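Local coordinates for hypothetical protein, IPT/TIG domain protein (Bacteroides ovatus, PDB 4HW6) that is of unknown function but, with an IPT/TIG domain joined to a six-bladed beta-propeller, probably binds carbohydrate as an auxiliary nutrient-binding protein, at residues G293-Y298 with S320-V325; W335-G340 with F359-S364; D363-R368 with F401-S406. All blocks are in the same frame, centred on the assembly; numbering follows the deposited sequence.

Interaction 1: G293-Y298 with S320-V325; sequences GKHCIY and SSPGWV. With EDO (1,2-ethanediol), chain G.
The turn between strands 286-291 and 296-301 of one propeller blade meets here the surface loop that leads from the blade's last strand, 313-315, to strand 327-328 of the next blade. One direct hydrogen bond joins the two: S320 N donates its N-H to K294 O (2.8 Å), lying in the carbonyl plane on a lone pair, with an N-H...O angle of 157°. Beside it the K294 chain, bent at chi2, runs past the serine hydroxyl, its CD 3.9 Å from S320 OG.

H295 carries the largest share of the packing. With CG beside the backbone N and anti to the carbonyl carbon (chi1 -44°), its ring turns one face to P322, which crosses it obliquely. P322 CB sits almost over the ring centre in a CH-pi contact, 3.6 Å from the H295 centroid and 11° off the normal, while G293 C approaches the opposite face near the rim. In the six-bladed fold this imidazole reaches between blades, because its ND1 accepts the backbone N-H of G336 at the head of the neighbouring blade's inner strand; W335 meets it edge-to-face.

To one side of the ring, at the backbone, a water lies 2.7 Å from H295 O and 2.8 Å from S321 O, linking the two backbones. On the outer side, O2 of a 1,2-ethanediol molecule, probably from the crystallisation liquor, donates to P322 O at 2.6 Å.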
ATOM      1  N   GLY A 293     -16.452  -8.306  11.254  1.00 14.21           N
ATOM      2  CA  GLY A 293     -17.203  -8.100  12.462  1.00 15.79           C
ATOM      3  C   GLY A 293     -16.909  -9.060  13.596  1.00 13.92           C
ATOM      4  O   GLY A 293     -17.382  -8.818  14.704  1.00 14.09           O
ATOM      5  N   LYS A 294     -16.161 -10.134  13.336  1.00 13.76           N
ATOM      6  CA  LYS A 294     -15.874 -11.145  14.366  1.00 13.74           C
ATOM      7  C   LYS A 294     -14.400 -11.267  14.740  1.00 11.55           C
ATOM      8  O   LYS A 294     -14.032 -12.096  15.585  1.00 12.99           O
ATOM      9  CB  LYS A 294     -16.392 -12.527  13.947  1.00 14.58           C
ATOM     10  CG  LYS A 294     -17.828 -12.551  13.499  1.00 16.52           C
ATOM     11  CD  LYS A 294     -18.795 -12.092  14.551  1.00 18.16           C
ATOM     12  CE  LYS A 294     -20.211 -12.331  14.047  1.00 25.38           C
ATOM     13  NZ  LYS A 294     -21.213 -11.929  15.060  1.00 23.65           N
ATOM     14  N   HIS A 295     -13.560 -10.421  14.158  1.00 11.96           N
ATOM     15  CA  HIS A 295     -12.215 -10.174  14.693  1.00 12.34           C
ATOM     16  C   HIS A 295     -11.282 -11.358  14.477  1.00 13.47           C
ATOM     17  O   HIS A 295     -10.444 -11.658  15.308  1.00 11.90           O
ATOM     18  CB  HIS A 295     -12.308  -9.784  16.163  1.00 13.33           C
ATOM     19  CG  HIS A 295     -13.393  -8.806  16.426  1.00 13.78           C
ATOM     20  ND1 HIS A 295     -13.395  -7.556  15.861  1.00 13.72           N
ATOM     21  CD2 HIS A 295     -14.531  -8.903  17.150  1.00 14.32           C
ATOM     22  CE1 HIS A 295     -14.503  -6.919  16.215  1.00 14.79           C
ATOM     23  NE2 HIS A 295     -15.202  -7.710  17.016  1.00 14.29           N
ATOM     24  N   CYS A 296     -11.378 -11.974  13.315  1.00 12.10           N
ATOM     25  CA  CYS A 296     -10.524 -13.119  13.007  1.00 12.55           C
ATOM     26  C   CYS A 296     -10.387 -13.261  11.510  1.00 13.20           C
ATOM     27  O   CYS A 296     -11.123 -12.623  10.735  1.00 12.47           O
ATOM     28  CB  CYS A 296     -11.030 -14.378  13.688  1.00 12.77           C
ATOM     29  SG  CYS A 296     -12.715 -14.790  13.272  1.00 14.80           S
ATOM     30  N   ILE A 297      -9.367 -14.013  11.105  1.00 12.39           N
ATOM     31  CA  ILE A 297      -9.103 -14.286   9.711  1.00 11.80           C
ATOM     32  C   ILE A 297      -9.045 -15.809   9.529  1.00 11.66           C
ATOM     33  O   ILE A 297      -8.371 -16.515  10.289  1.00 12.64           O
ATOM     34  CB  ILE A 297      -7.773 -13.645   9.231  1.00 12.17           C
ATOM     35  CG1 ILE A 297      -7.807 -12.118   9.378  1.00 12.35           C
ATOM     36  CG2 ILE A 297      -7.486 -14.060   7.775  1.00 12.15           C
ATOM     37  CD1 ILE A 297      -6.476 -11.422   9.083  1.00 12.52           C
ATOM     38  N   TYR A 298      -9.767 -16.303   8.534  1.00 11.48           N
ATOM     39  CA  TYR A 298      -9.749 -17.708   8.172  1.00 11.99           C
ATOM     40  C   TYR A 298      -9.082 -17.863   6.817  1.00 12.68           C
ATOM     41  O   TYR A 298      -8.939 -16.889   6.048  1.00 13.52           O
ATOM     42  CB  TYR A 298     -11.181 -18.244   8.033  1.00 13.85           C
ATOM     43  CG  TYR A 298     -11.956 -18.572   9.285  1.00 13.12           C
ATOM     44  CD1 TYR A 298     -12.113 -17.653  10.310  1.00 13.09           C
ATOM     45  CD2 TYR A 298     -12.619 -19.796   9.401  1.00 13.74           C
ATOM     46  CE1 TYR A 298     -12.890 -17.947  11.434  1.00 13.15           C
ATOM     47  CE2 TYR A 298     -13.379 -20.095  10.525  1.00 14.15           C
ATOM     48  CZ  TYR A 298     -13.510 -19.157  11.543  1.00 13.39           C
ATOM     49  OH  TYR A 298     -14.301 -19.461  12.652  1.00 14.67           O
ATOM     50  N   SER A 320     -15.221 -13.418  17.751  1.00 13.75           N
ATOM     51  CA  SER A 320     -16.041 -12.639  18.701  1.00 14.51           C
ATOM     52  C   SER A 320     -15.275 -12.130  19.950  1.00 15.89           C
ATOM     53  O   SER A 320     -15.892 -11.774  20.955  1.00 16.67           O
ATOM     54  CB  SER A 320     -17.309 -13.422  19.103  1.00 17.06           C
ATOM     55  OG  SER A 320     -18.028 -13.855  17.941  1.00 17.91           O
ATOM     56  N   SER A 321     -13.941 -12.081  19.871  1.00 14.15           N
ATOM     57  CA  SER A 321     -13.112 -11.593  20.972  0.50 14.87           C
ATOM     58  C   SER A 321     -12.212 -10.476  20.457  1.00 14.99           C
ATOM     59  O   SER A 321     -11.070 -10.709  20.081  1.00 15.32           O
ATOM     60  CB  SER A 321     -12.273 -12.726  21.581  0.50 15.83           C
ATOM     61  OG  SER A 321     -11.600 -12.276  22.749  0.50 16.63           O
ATOM     62  N   PRO A 322     -12.739  -9.248  20.396  1.00 13.02           N
ATOM     63  CA  PRO A 322     -11.921  -8.136  19.903  1.00 13.73           C
ATOM     64  C   PRO A 322     -10.801  -7.761  20.866  1.00 15.67           C
ATOM     65  O   PRO A 322     -10.955  -7.833  22.093  1.00 16.07           O
ATOM     66  CB  PRO A 322     -12.933  -6.989  19.770  1.00 14.62           C
ATOM     67  CG  PRO A 322     -13.963  -7.297  20.821  1.00 15.28           C
ATOM     68  CD  PRO A 322     -14.093  -8.797  20.787  1.00 14.89           C
ATOM     69  N   GLY A 323      -9.683  -7.327  20.310  1.00 15.90           N
ATOM     70  CA  GLY A 323      -8.577  -6.859  21.108  1.00 15.49           C
ATOM     71  C   GLY A 323      -7.415  -6.480  20.215  1.00 14.39           C
ATOM     72  O   GLY A 323      -7.446  -6.723  19.005  1.00 14.13           O
ATOM     73  N   TRP A 324      -6.405  -5.870  20.826  1.00 15.39           N
ATOM     74  CA  TRP A 324      -5.156  -5.553  20.149  1.00 15.98           C
ATOM     75  C   TRP A 324      -4.058  -6.334  20.853  1.00 15.69           C
ATOM     76  O   TRP A 324      -3.471  -5.880  21.836  1.00 14.31           O
ATOM     77  CB  TRP A 324      -4.852  -4.053  20.150  1.00 17.12           C
ATOM     78  CG  TRP A 324      -3.545  -3.773  19.469  1.00 15.37           C
ATOM     79  CD1 TRP A 324      -3.258  -3.942  18.172  1.00 15.84           C
ATOM     80  CD2 TRP A 324      -2.352  -3.334  20.096  1.00 16.02           C
ATOM     81  NE1 TRP A 324      -1.956  -3.611  17.919  1.00 15.39           N
ATOM     82  CE2 TRP A 324      -1.373  -3.223  19.092  1.00 16.69           C
ATOM     83  CE3 TRP A 324      -2.016  -3.006  21.417  1.00 17.51           C
ATOM     84  CZ2 TRP A 324      -0.069  -2.816  19.361  1.00 19.69           C
ATOM     85  CZ3 TRP A 324      -0.722  -2.585  21.686  1.00 22.31           C
ATOM     86  CH2 TRP A 324       0.230  -2.480  20.651  1.00 22.30           C
ATOM     87  N   VAL A 325      -3.813  -7.549  20.372  1.00 14.08           N
ATOM     88  CA  VAL A 325      -2.809  -8.421  20.941  1.00 14.63           C
ATOM     89  C   VAL A 325      -2.031  -9.051  19.776  1.00 14.85           C
ATOM     90  O   VAL A 325      -2.587  -9.804  18.964  1.00 13.98           O
ATOM     91  CB  VAL A 325      -3.421  -9.519  21.840  1.00 17.14           C
ATOM     92  CG1 VAL A 325      -2.324 -10.429  22.370  1.00 18.97           C
ATOM     93  CG2 VAL A 325      -4.232  -8.910  22.988  1.00 18.87           C
TER
HETATM   94  C1  EDO G 503     -11.485  -3.656  24.328  1.00 32.84           C
HETATM   95  O1  EDO G 503     -12.767  -3.573  24.983  1.00 31.63           O
HETATM   96  C2  EDO G 503     -11.510  -4.762  23.275  1.00 28.65           C
HETATM   97  O2  EDO G 503     -11.620  -6.042  23.918  1.00 27.03           O
HETATM   98  O   HOH W   1      -9.476 -11.535  17.869  1.00 10.79           O

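Interaction 2: W335-G340 with F359-S364; sequences WGPNQG and FCDRDS
Strands 337-344 and 355-361 run antiparallel, the axes of their short segments 4.7 Å apart at closest and at an angle of 163°, and the tight part of the contact is their buried backbone pairing. N338 N donates to C360 O and C360 N to Q339 O (2.9 Å), both nearly along the C=O axis. P337 pairs with D361 and G340 with F359 as non-hydrogen-bonded pairs; between them three residue steps on one strand span two on the other, a beta bulge. The glycine G340 packs closely, its CA 3.7 Å from F359 CB. F359, its CG in the crowded position between N and carbonyl carbon, brings CD2 to 4.0 Å from P337 CB.

Next to this, the buried D361 carboxylate takes the amide of W335: N to OD1 is 3.1 Å, the donor standing above the carboxylate plane, with a weaker bond to OD2. D361 OD2 is held further by the S364 hydroxyl and by a salt bridge to R368, which together should favour its charged form. G336 O is gripped from both sides of its carbonyl plane, by R362 N (2.9 Å) on one and N338 ND2 on the other.

The solvent side is looser in its backbone bonding, though not at the indole face. The exposed indole of W335, its CG anti to the backbone N (chi1 -159°), is closely covered by D363: D363 CB is 3.5 Å from the five-membered ring's centroid, over the face, and D363 O lies over the rim of the six-membered ring, near CE3. D363 N donates to W335 O. The extended R362 chain passes N338 ND2 and leads away to T405 of the adjacent blade. Such an antiparallel pair, with 337-344 as the edge strand of its sheet, is the inner hairpin of a beta-propeller blade.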
ATOM      1  N   TRP A 335      -9.100  -6.481  16.003  1.00 12.88           N
ATOM      2  CA  TRP A 335     -10.214  -5.611  16.334  1.00 12.70           C
ATOM      3  C   TRP A 335     -10.695  -4.870  15.088  1.00 11.64           C
ATOM      4  O   TRP A 335     -10.160  -3.832  14.689  1.00 13.17           O
ATOM      5  CB  TRP A 335      -9.860  -4.647  17.478  1.00 13.60           C
ATOM      6  CG  TRP A 335     -11.101  -4.093  18.183  1.00 16.26           C
ATOM      7  CD1 TRP A 335     -12.390  -4.249  17.813  1.00 17.75           C
ATOM      8  CD2 TRP A 335     -11.121  -3.255  19.337  1.00 19.06           C
ATOM      9  NE1 TRP A 335     -13.229  -3.612  18.692  1.00 19.03           N
ATOM     10  CE2 TRP A 335     -12.472  -2.971  19.623  1.00 22.38           C
ATOM     11  CE3 TRP A 335     -10.125  -2.688  20.136  1.00 25.59           C
ATOM     12  CZ2 TRP A 335     -12.859  -2.155  20.689  1.00 29.47           C
ATOM     13  CZ3 TRP A 335     -10.511  -1.892  21.205  1.00 26.43           C
ATOM     14  CH2 TRP A 335     -11.866  -1.633  21.464  1.00 28.01           C
ATOM     15  N   GLY A 336     -11.723  -5.437  14.472  1.00 12.15           N
ATOM     16  CA  GLY A 336     -12.270  -4.908  13.232  1.00 12.41           C
ATOM     17  C   GLY A 336     -11.354  -4.950  12.044  1.00 12.92           C
ATOM     18  O   GLY A 336     -11.183  -3.940  11.355  1.00 11.98           O
ATOM     19  N   PRO A 337     -10.789  -6.135  11.748  1.00 12.34           N
ATOM     20  CA  PRO A 337      -9.939  -6.235  10.572  1.00 11.94           C
ATOM     21  C   PRO A 337     -10.792  -5.974   9.337  1.00 12.37           C
ATOM     22  O   PRO A 337     -11.872  -6.545   9.195  1.00 12.38           O
ATOM     23  CB  PRO A 337      -9.465  -7.679  10.604  1.00 11.94           C
ATOM     24  CG  PRO A 337     -10.533  -8.429  11.343  1.00 11.60           C
ATOM     25  CD  PRO A 337     -10.982  -7.430  12.396  1.00 12.40           C
ATOM     26  N   ASN A 338     -10.334  -5.085   8.473  1.00 11.43           N
ATOM     27  CA  ASN A 338     -11.089  -4.666   7.318  1.00 13.01           C
ATOM     28  C   ASN A 338     -10.410  -5.122   6.030  1.00 14.30           C
ATOM     29  O   ASN A 338     -10.427  -6.332   5.777  1.00 19.25           O
ATOM     30  CB  ASN A 338     -11.469  -3.183   7.393  1.00 13.95           C
ATOM     31  CG  ASN A 338     -12.871  -2.999   7.976  1.00 15.64           C
ATOM     32  OD1 ASN A 338     -13.832  -2.834   7.225  1.00 18.63           O
ATOM     33  ND2 ASN A 338     -13.006  -3.116   9.311  1.00 11.30           N
ATOM     34  N   GLN A 339      -9.822  -4.242   5.223  1.00 12.38           N
ATOM     35  CA  GLN A 339      -9.193  -4.702   4.002  1.00 12.11           C
ATOM     36  C   GLN A 339      -7.786  -5.222   4.276  1.00 12.82           C
ATOM     37  O   GLN A 339      -7.100  -4.748   5.188  1.00 13.68           O
ATOM     38  CB  GLN A 339      -9.133  -3.585   2.959  1.00 12.43           C
ATOM     39  CG  GLN A 339      -8.666  -4.069   1.614  1.00 13.87           C
ATOM     40  CD  GLN A 339      -8.863  -3.056   0.494  1.00 14.33           C
ATOM     41  OE1 GLN A 339      -8.967  -1.853   0.736  1.00 13.52           O
ATOM     42  NE2 GLN A 339      -8.900  -3.553  -0.757  1.00 18.04           N
ATOM     43  N   GLY A 340      -7.408  -6.257   3.545  1.00 13.22           N
ATOM     44  CA  GLY A 340      -6.033  -6.688   3.482  1.00 12.87           C
ATOM     45  C   GLY A 340      -5.529  -6.966   2.091  1.00 14.19           C
ATOM     46  O   GLY A 340      -6.301  -7.241   1.188  1.00 14.88           O
ATOM     47  N   PHE A 359      -2.950  -5.782   6.612  1.00 12.06           N
ATOM     48  CA  PHE A 359      -4.331  -5.423   6.747  1.00 11.81           C
ATOM     49  C   PHE A 359      -4.577  -4.295   7.714  1.00 13.63           C
ATOM     50  O   PHE A 359      -3.802  -4.058   8.659  1.00 13.16           O
ATOM     51  CB  PHE A 359      -5.202  -6.645   7.118  1.00 11.85           C
ATOM     52  CG  PHE A 359      -4.895  -7.251   8.465  1.00 11.69           C
ATOM     53  CD1 PHE A 359      -3.846  -8.136   8.642  1.00 13.08           C
ATOM     54  CD2 PHE A 359      -5.678  -6.946   9.570  1.00 11.76           C
ATOM     55  CE1 PHE A 359      -3.570  -8.681   9.894  1.00 13.07           C
ATOM     56  CE2 PHE A 359      -5.414  -7.501  10.811  1.00 11.75           C
ATOM     57  CZ  PHE A 359      -4.363  -8.365  10.977  1.00 12.80           C
ATOM     58  N   CYS A 360      -5.684  -3.584   7.462  1.00 13.26           N
ATOM     59  CA  CYS A 360      -6.112  -2.529   8.361  1.00 12.76           C
ATOM     60  C   CYS A 360      -6.991  -3.115   9.469  1.00 13.05           C
ATOM     61  O   CYS A 360      -7.953  -3.819   9.194  1.00 14.55           O
ATOM     62  CB  CYS A 360      -6.893  -1.487   7.583  1.00 14.22           C
ATOM     63  SG  CYS A 360      -5.784  -0.532   6.531  1.00 17.83           S
ATOM     64  N   ASP A 361      -6.613  -2.850  10.711  1.00 13.05           N
ATOM     65  CA  ASP A 361      -7.343  -3.328  11.878  1.00 13.67           C
ATOM     66  C   ASP A 361      -8.042  -2.064  12.364  1.00 13.65           C
ATOM     67  O   ASP A 361      -7.474  -1.270  13.095  1.00 15.24           O
ATOM     68  CB  ASP A 361      -6.354  -3.915  12.884  1.00 13.20           C
ATOM     69  CG  ASP A 361      -6.961  -4.991  13.797  1.00 16.52           C
ATOM     70  OD1 ASP A 361      -7.780  -5.826  13.331  1.00 16.39           O
ATOM     71  OD2 ASP A 361      -6.568  -5.022  14.986  1.00 15.32           O
ATOM     72  N   ARG A 362      -9.268  -1.865  11.891  1.00 13.82           N
ATOM     73  CA  ARG A 362      -9.941  -0.597  11.996  1.00 13.35           C
ATOM     74  C   ARG A 362     -10.108  -0.115  13.424  1.00 12.63           C
ATOM     75  O   ARG A 362      -9.876   1.077  13.730  1.00 13.44           O
ATOM     76  CB  ARG A 362     -11.294  -0.688  11.285  1.00 14.48           C
ATOM     77  CG  ARG A 362     -12.125   0.578  11.317  1.00 16.64           C
ATOM     78  CD  ARG A 362     -13.427   0.368  10.576  1.00 18.57           C
ATOM     79  NE  ARG A 362     -14.412   1.422  10.857  1.00 19.40           N
ATOM     80  CZ  ARG A 362     -14.827   2.377  10.011  1.00 23.92           C
ATOM     81  NH1 ARG A 362     -14.332   2.531   8.784  1.00 21.68           N
ATOM     82  NH2 ARG A 362     -15.770   3.224  10.419  1.00 23.90           N
ATOM     83  N   ASP A 363     -10.474  -1.013  14.314  1.00 12.69           N
ATOM     84  CA  ASP A 363     -10.826  -0.609  15.674  1.00 13.08           C
ATOM     85  C   ASP A 363      -9.704  -0.666  16.695  1.00 13.51           C
ATOM     86  O   ASP A 363      -9.858  -0.132  17.784  1.00 13.02           O
ATOM     87  CB  ASP A 363     -12.086  -1.354  16.131  1.00 15.52           C
ATOM     88  CG  ASP A 363     -13.284  -1.038  15.243  1.00 22.72           C
ATOM     89  OD1 ASP A 363     -13.551   0.135  14.982  1.00 21.44           O
ATOM     90  OD2 ASP A 363     -13.935  -1.964  14.748  1.00 23.25           O
ATOM     91  N   SER A 364      -8.549  -1.232  16.320  1.00 12.30           N
ATOM     92  CA  SER A 364      -7.316  -1.016  17.063  1.00 13.59           C
ATOM     93  C   SER A 364      -6.498   0.139  16.485  1.00 12.26           C
ATOM     94  O   SER A 364      -5.480   0.528  17.070  1.00 13.19           O
ATOM     95  CB  SER A 364      -6.449  -2.276  17.114  1.00 14.34           C
ATOM     96  OG  SER A 364      -5.907  -2.556  15.844  1.00 16.12           O
TER

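Interaction 3: D363-R368 with F401-S406; sequences DSHTVR and FNHPTS
A G1 beta bulge in the turn between strands 355-361 and 366-370, with H365 and T366 both facing D361, presents H365 to the start of strand 404-410 in the next propeller blade. The bulge residue has positive phi, and chi1 of -50° sets its imidazole beside the backbone N, edge-on to the 401-406 segment. There H403 N donates to H365 ND1 at 3.0 Å, close to the ring plane and nearly straight (167°).

The H403 ring lies alongside, pointing the same way, with its CD2 3.4 Å from H365 CE1 and the planes tilted by 31°. P404 backs the turn, its CD 3.5 Å from H365 CA and its CG beneath the following peptide. At the other end of the contact, H365 O approaches the edge of the F401 ring at CD2 (3.5 Å), and a water accepts from F401 N while donating to H365 O (2.7 Å). V367 CG2 touches F401 CZ.

D422 holds ND1 of H403, and W388 meets the H365 ring from outside the two segments. Since ND1 of H365 accepts a backbone proton, this histidine is probably neutral with its proton on NE2.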
ATOM      1  N   ASP A 363     -10.474  -1.013  14.314  1.00 12.69           N
ATOM      2  CA  ASP A 363     -10.826  -0.609  15.674  1.00 13.08           C
ATOM      3  C   ASP A 363      -9.704  -0.666  16.695  1.00 13.51           C
ATOM      4  O   ASP A 363      -9.858  -0.132  17.784  1.00 13.02           O
ATOM      5  CB  ASP A 363     -12.086  -1.354  16.131  1.00 15.52           C
ATOM      6  CG  ASP A 363     -13.284  -1.038  15.243  1.00 22.72           C
ATOM      7  OD1 ASP A 363     -13.551   0.135  14.982  1.00 21.44           O
ATOM      8  OD2 ASP A 363     -13.935  -1.964  14.748  1.00 23.25           O
ATOM      9  N   SER A 364      -8.549  -1.232  16.320  1.00 12.30           N
ATOM     10  CA  SER A 364      -7.316  -1.016  17.063  1.00 13.59           C
ATOM     11  C   SER A 364      -6.498   0.139  16.485  1.00 12.26           C
ATOM     12  O   SER A 364      -5.480   0.528  17.070  1.00 13.19           O
ATOM     13  CB  SER A 364      -6.449  -2.276  17.114  1.00 14.34           C
ATOM     14  OG  SER A 364      -5.907  -2.556  15.844  1.00 16.12           O
ATOM     15  N   HIS A 365      -6.962   0.676  15.349  1.00 11.76           N
ATOM     16  CA  HIS A 365      -6.366   1.831  14.657  1.00 11.32           C
ATOM     17  C   HIS A 365      -4.946   1.555  14.172  1.00 12.14           C
ATOM     18  O   HIS A 365      -4.055   2.428  14.236  1.00 12.73           O
ATOM     19  CB  HIS A 365      -6.443   3.088  15.516  1.00 11.55           C
ATOM     20  CG  HIS A 365      -7.813   3.336  16.070  1.00 12.69           C
ATOM     21  ND1 HIS A 365      -8.803   3.965  15.340  1.00 12.96           N
ATOM     22  CD2 HIS A 365      -8.348   3.063  17.284  1.00 12.81           C
ATOM     23  CE1 HIS A 365      -9.893   4.050  16.080  1.00 12.50           C
ATOM     24  NE2 HIS A 365      -9.660   3.475  17.249  1.00 12.35           N
ATOM     25  N   THR A 366      -4.745   0.356  13.627  1.00 12.88           N
ATOM     26  CA  THR A 366      -3.438  -0.062  13.166  1.00 12.60           C
ATOM     27  C   THR A 366      -3.462  -0.674  11.770  1.00 13.15           C
ATOM     28  O   THR A 366      -4.508  -1.123  11.255  1.00 13.19           O
ATOM     29  CB  THR A 366      -2.812  -1.089  14.140  1.00 13.00           C
ATOM     30  OG1 THR A 366      -3.702  -2.210  14.292  1.00 13.92           O
ATOM     31  CG2 THR A 366      -2.546  -0.462  15.503  1.00 13.33           C
ATOM     32  N   VAL A 367      -2.288  -0.690  11.165  1.00 12.43           N
ATOM     33  CA  VAL A 367      -1.984  -1.557  10.053  1.00 13.50           C
ATOM     34  C   VAL A 367      -1.165  -2.712  10.642  1.00 13.07           C
ATOM     35  O   VAL A 367      -0.189  -2.483  11.376  1.00 12.71           O
ATOM     36  CB  VAL A 367      -1.192  -0.829   8.949  1.00 13.73           C
ATOM     37  CG1 VAL A 367      -0.842  -1.800   7.814  1.00 13.62           C
ATOM     38  CG2 VAL A 367      -1.998   0.372   8.397  1.00 15.30           C
ATOM     39  N   ARG A 368      -1.585  -3.944  10.357  1.00 11.83           N
ATOM     40  CA  ARG A 368      -0.988  -5.139  10.947  1.00 12.38           C
ATOM     41  C   ARG A 368      -0.534  -6.062   9.838  1.00 12.27           C
ATOM     42  O   ARG A 368      -0.907  -5.868   8.677  1.00 13.89           O
ATOM     43  CB  ARG A 368      -1.961  -5.805  11.939  1.00 12.66           C
ATOM     44  CG  ARG A 368      -2.343  -4.825  13.045  1.00 14.24           C
ATOM     45  CD  ARG A 368      -3.299  -5.354  14.091  1.00 15.14           C
ATOM     46  NE  ARG A 368      -2.605  -6.194  15.054  1.00 15.22           N
ATOM     47  CZ  ARG A 368      -3.249  -6.892  15.983  1.00 15.79           C
ATOM     48  NH1 ARG A 368      -4.568  -6.796  16.080  1.00 13.66           N
ATOM     49  NH2 ARG A 368      -2.597  -7.653  16.828  1.00 15.92           N
ATOM     50  N   PHE A 401      -3.658   6.766  13.522  1.00 12.45           N
ATOM     51  CA  PHE A 401      -4.730   6.688  12.562  1.00 12.23           C
ATOM     52  C   PHE A 401      -6.048   6.769  13.323  1.00 11.86           C
ATOM     53  O   PHE A 401      -6.093   6.652  14.545  1.00 12.19           O
ATOM     54  CB  PHE A 401      -4.750   5.338  11.862  1.00 12.46           C
ATOM     55  CG  PHE A 401      -3.497   5.027  11.061  1.00 13.46           C
ATOM     56  CD1 PHE A 401      -3.312   5.569   9.802  1.00 13.64           C
ATOM     57  CD2 PHE A 401      -2.545   4.155  11.558  1.00 15.61           C
ATOM     58  CE1 PHE A 401      -2.174   5.265   9.053  1.00 14.13           C
ATOM     59  CE2 PHE A 401      -1.416   3.846  10.815  1.00 15.73           C
ATOM     60  CZ  PHE A 401      -1.235   4.406   9.562  1.00 14.17           C
ATOM     61  N   ASN A 402      -7.131   6.869  12.575  1.00 13.01           N
ATOM     62  CA  ASN A 402      -8.479   6.850  13.184  1.00 12.45           C
ATOM     63  C   ASN A 402      -9.395   6.100  12.245  1.00 12.26           C
ATOM     64  O   ASN A 402      -9.892   6.666  11.254  1.00 13.96           O
ATOM     65  CB  ASN A 402      -9.003   8.273  13.441  1.00 13.76           C
ATOM     66  CG  ASN A 402     -10.242   8.296  14.308  1.00 14.25           C
ATOM     67  OD1 ASN A 402     -10.843   7.241  14.576  1.00 15.70           O
ATOM     68  ND2 ASN A 402     -10.616   9.500  14.792  1.00 14.27           N
ATOM     69  N   HIS A 403      -9.589   4.828  12.561  1.00 11.63           N
ATOM     70  CA  HIS A 403     -10.346   3.882  11.734  1.00 11.87           C
ATOM     71  C   HIS A 403      -9.722   3.661  10.358  1.00 12.34           C
ATOM     72  O   HIS A 403     -10.352   3.844   9.308  1.00 13.39           O
ATOM     73  CB  HIS A 403     -11.816   4.291  11.672  1.00 12.04           C
ATOM     74  CG  HIS A 403     -12.511   4.143  12.976  1.00 14.78           C
ATOM     75  ND1 HIS A 403     -13.488   5.013  13.401  1.00 20.73           N
ATOM     76  CD2 HIS A 403     -12.384   3.213  13.955  1.00 18.02           C
ATOM     77  CE1 HIS A 403     -13.924   4.630  14.594  1.00 22.25           C
ATOM     78  NE2 HIS A 403     -13.281   3.532  14.946  1.00 18.81           N
ATOM     79  N   PRO A 404      -8.451   3.234  10.351  1.00 12.40           N
ATOM     80  CA  PRO A 404      -7.890   2.835   9.083  1.00 11.96           C
ATOM     81  C   PRO A 404      -8.644   1.626   8.562  1.00 12.58           C
ATOM     82  O   PRO A 404      -8.837   0.673   9.313  1.00 13.28           O
ATOM     83  CB  PRO A 404      -6.449   2.468   9.440  1.00 12.71           C
ATOM     84  CG  PRO A 404      -6.473   2.089  10.871  1.00 12.58           C
ATOM     85  CD  PRO A 404      -7.611   2.847  11.493  1.00 12.83           C
ATOM     86  N   THR A 405      -9.035   1.631   7.292  1.00 12.77           N
ATOM     87  CA  THR A 405      -9.975   0.655   6.780  1.00 12.52           C
ATOM     88  C   THR A 405      -9.546  -0.018   5.482  1.00 12.52           C
ATOM     89  O   THR A 405      -9.611  -1.231   5.355  1.00 13.74           O
ATOM     90  CB  THR A 405     -11.350   1.326   6.594  1.00 14.14           C
ATOM     91  OG1 THR A 405     -11.770   1.861   7.859  1.00 14.51           O
ATOM     92  CG2 THR A 405     -12.397   0.350   6.096  1.00 15.16           C
ATOM     93  N   SER A 406      -9.097   0.772   4.527  1.00 12.49           N
ATOM     94  CA  SER A 406      -8.705   0.302   3.237  1.00 12.49           C
ATOM     95  C   SER A 406      -7.191   0.412   3.058  1.00 13.31           C
ATOM     96  O   SER A 406      -6.511   1.217   3.732  1.00 13.62           O
ATOM     97  CB  SER A 406      -9.472   1.097   2.163  1.00 13.91           C
ATOM     98  OG  SER A 406      -9.199   2.486   2.266  1.00 14.63           O
TER
HETATM   99  O   HOH W   2      -3.311   4.664  15.591  1.00 12.25           O

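Along the chain, interaction 1 opens and closes first, bringing the interblade loop back to the 293-298 turn after 21 residues. Interaction 2 follows in series, closing the hairpin of strands 337-344 and 355-361; interaction 3 begins on the residues where it ends, D363 and S364, and reaches the next blade at 401-406. None encloses another. The first and third echo each other in that a histidine bridges each of the two blade boundaries, H295 linking interactions 1 and 2. P322 packs against W335, and V325 O, which takes a weak hydrogen bond from R368 NH2, ties interaction 1 to interaction 3, so three consecutive blades are tied together.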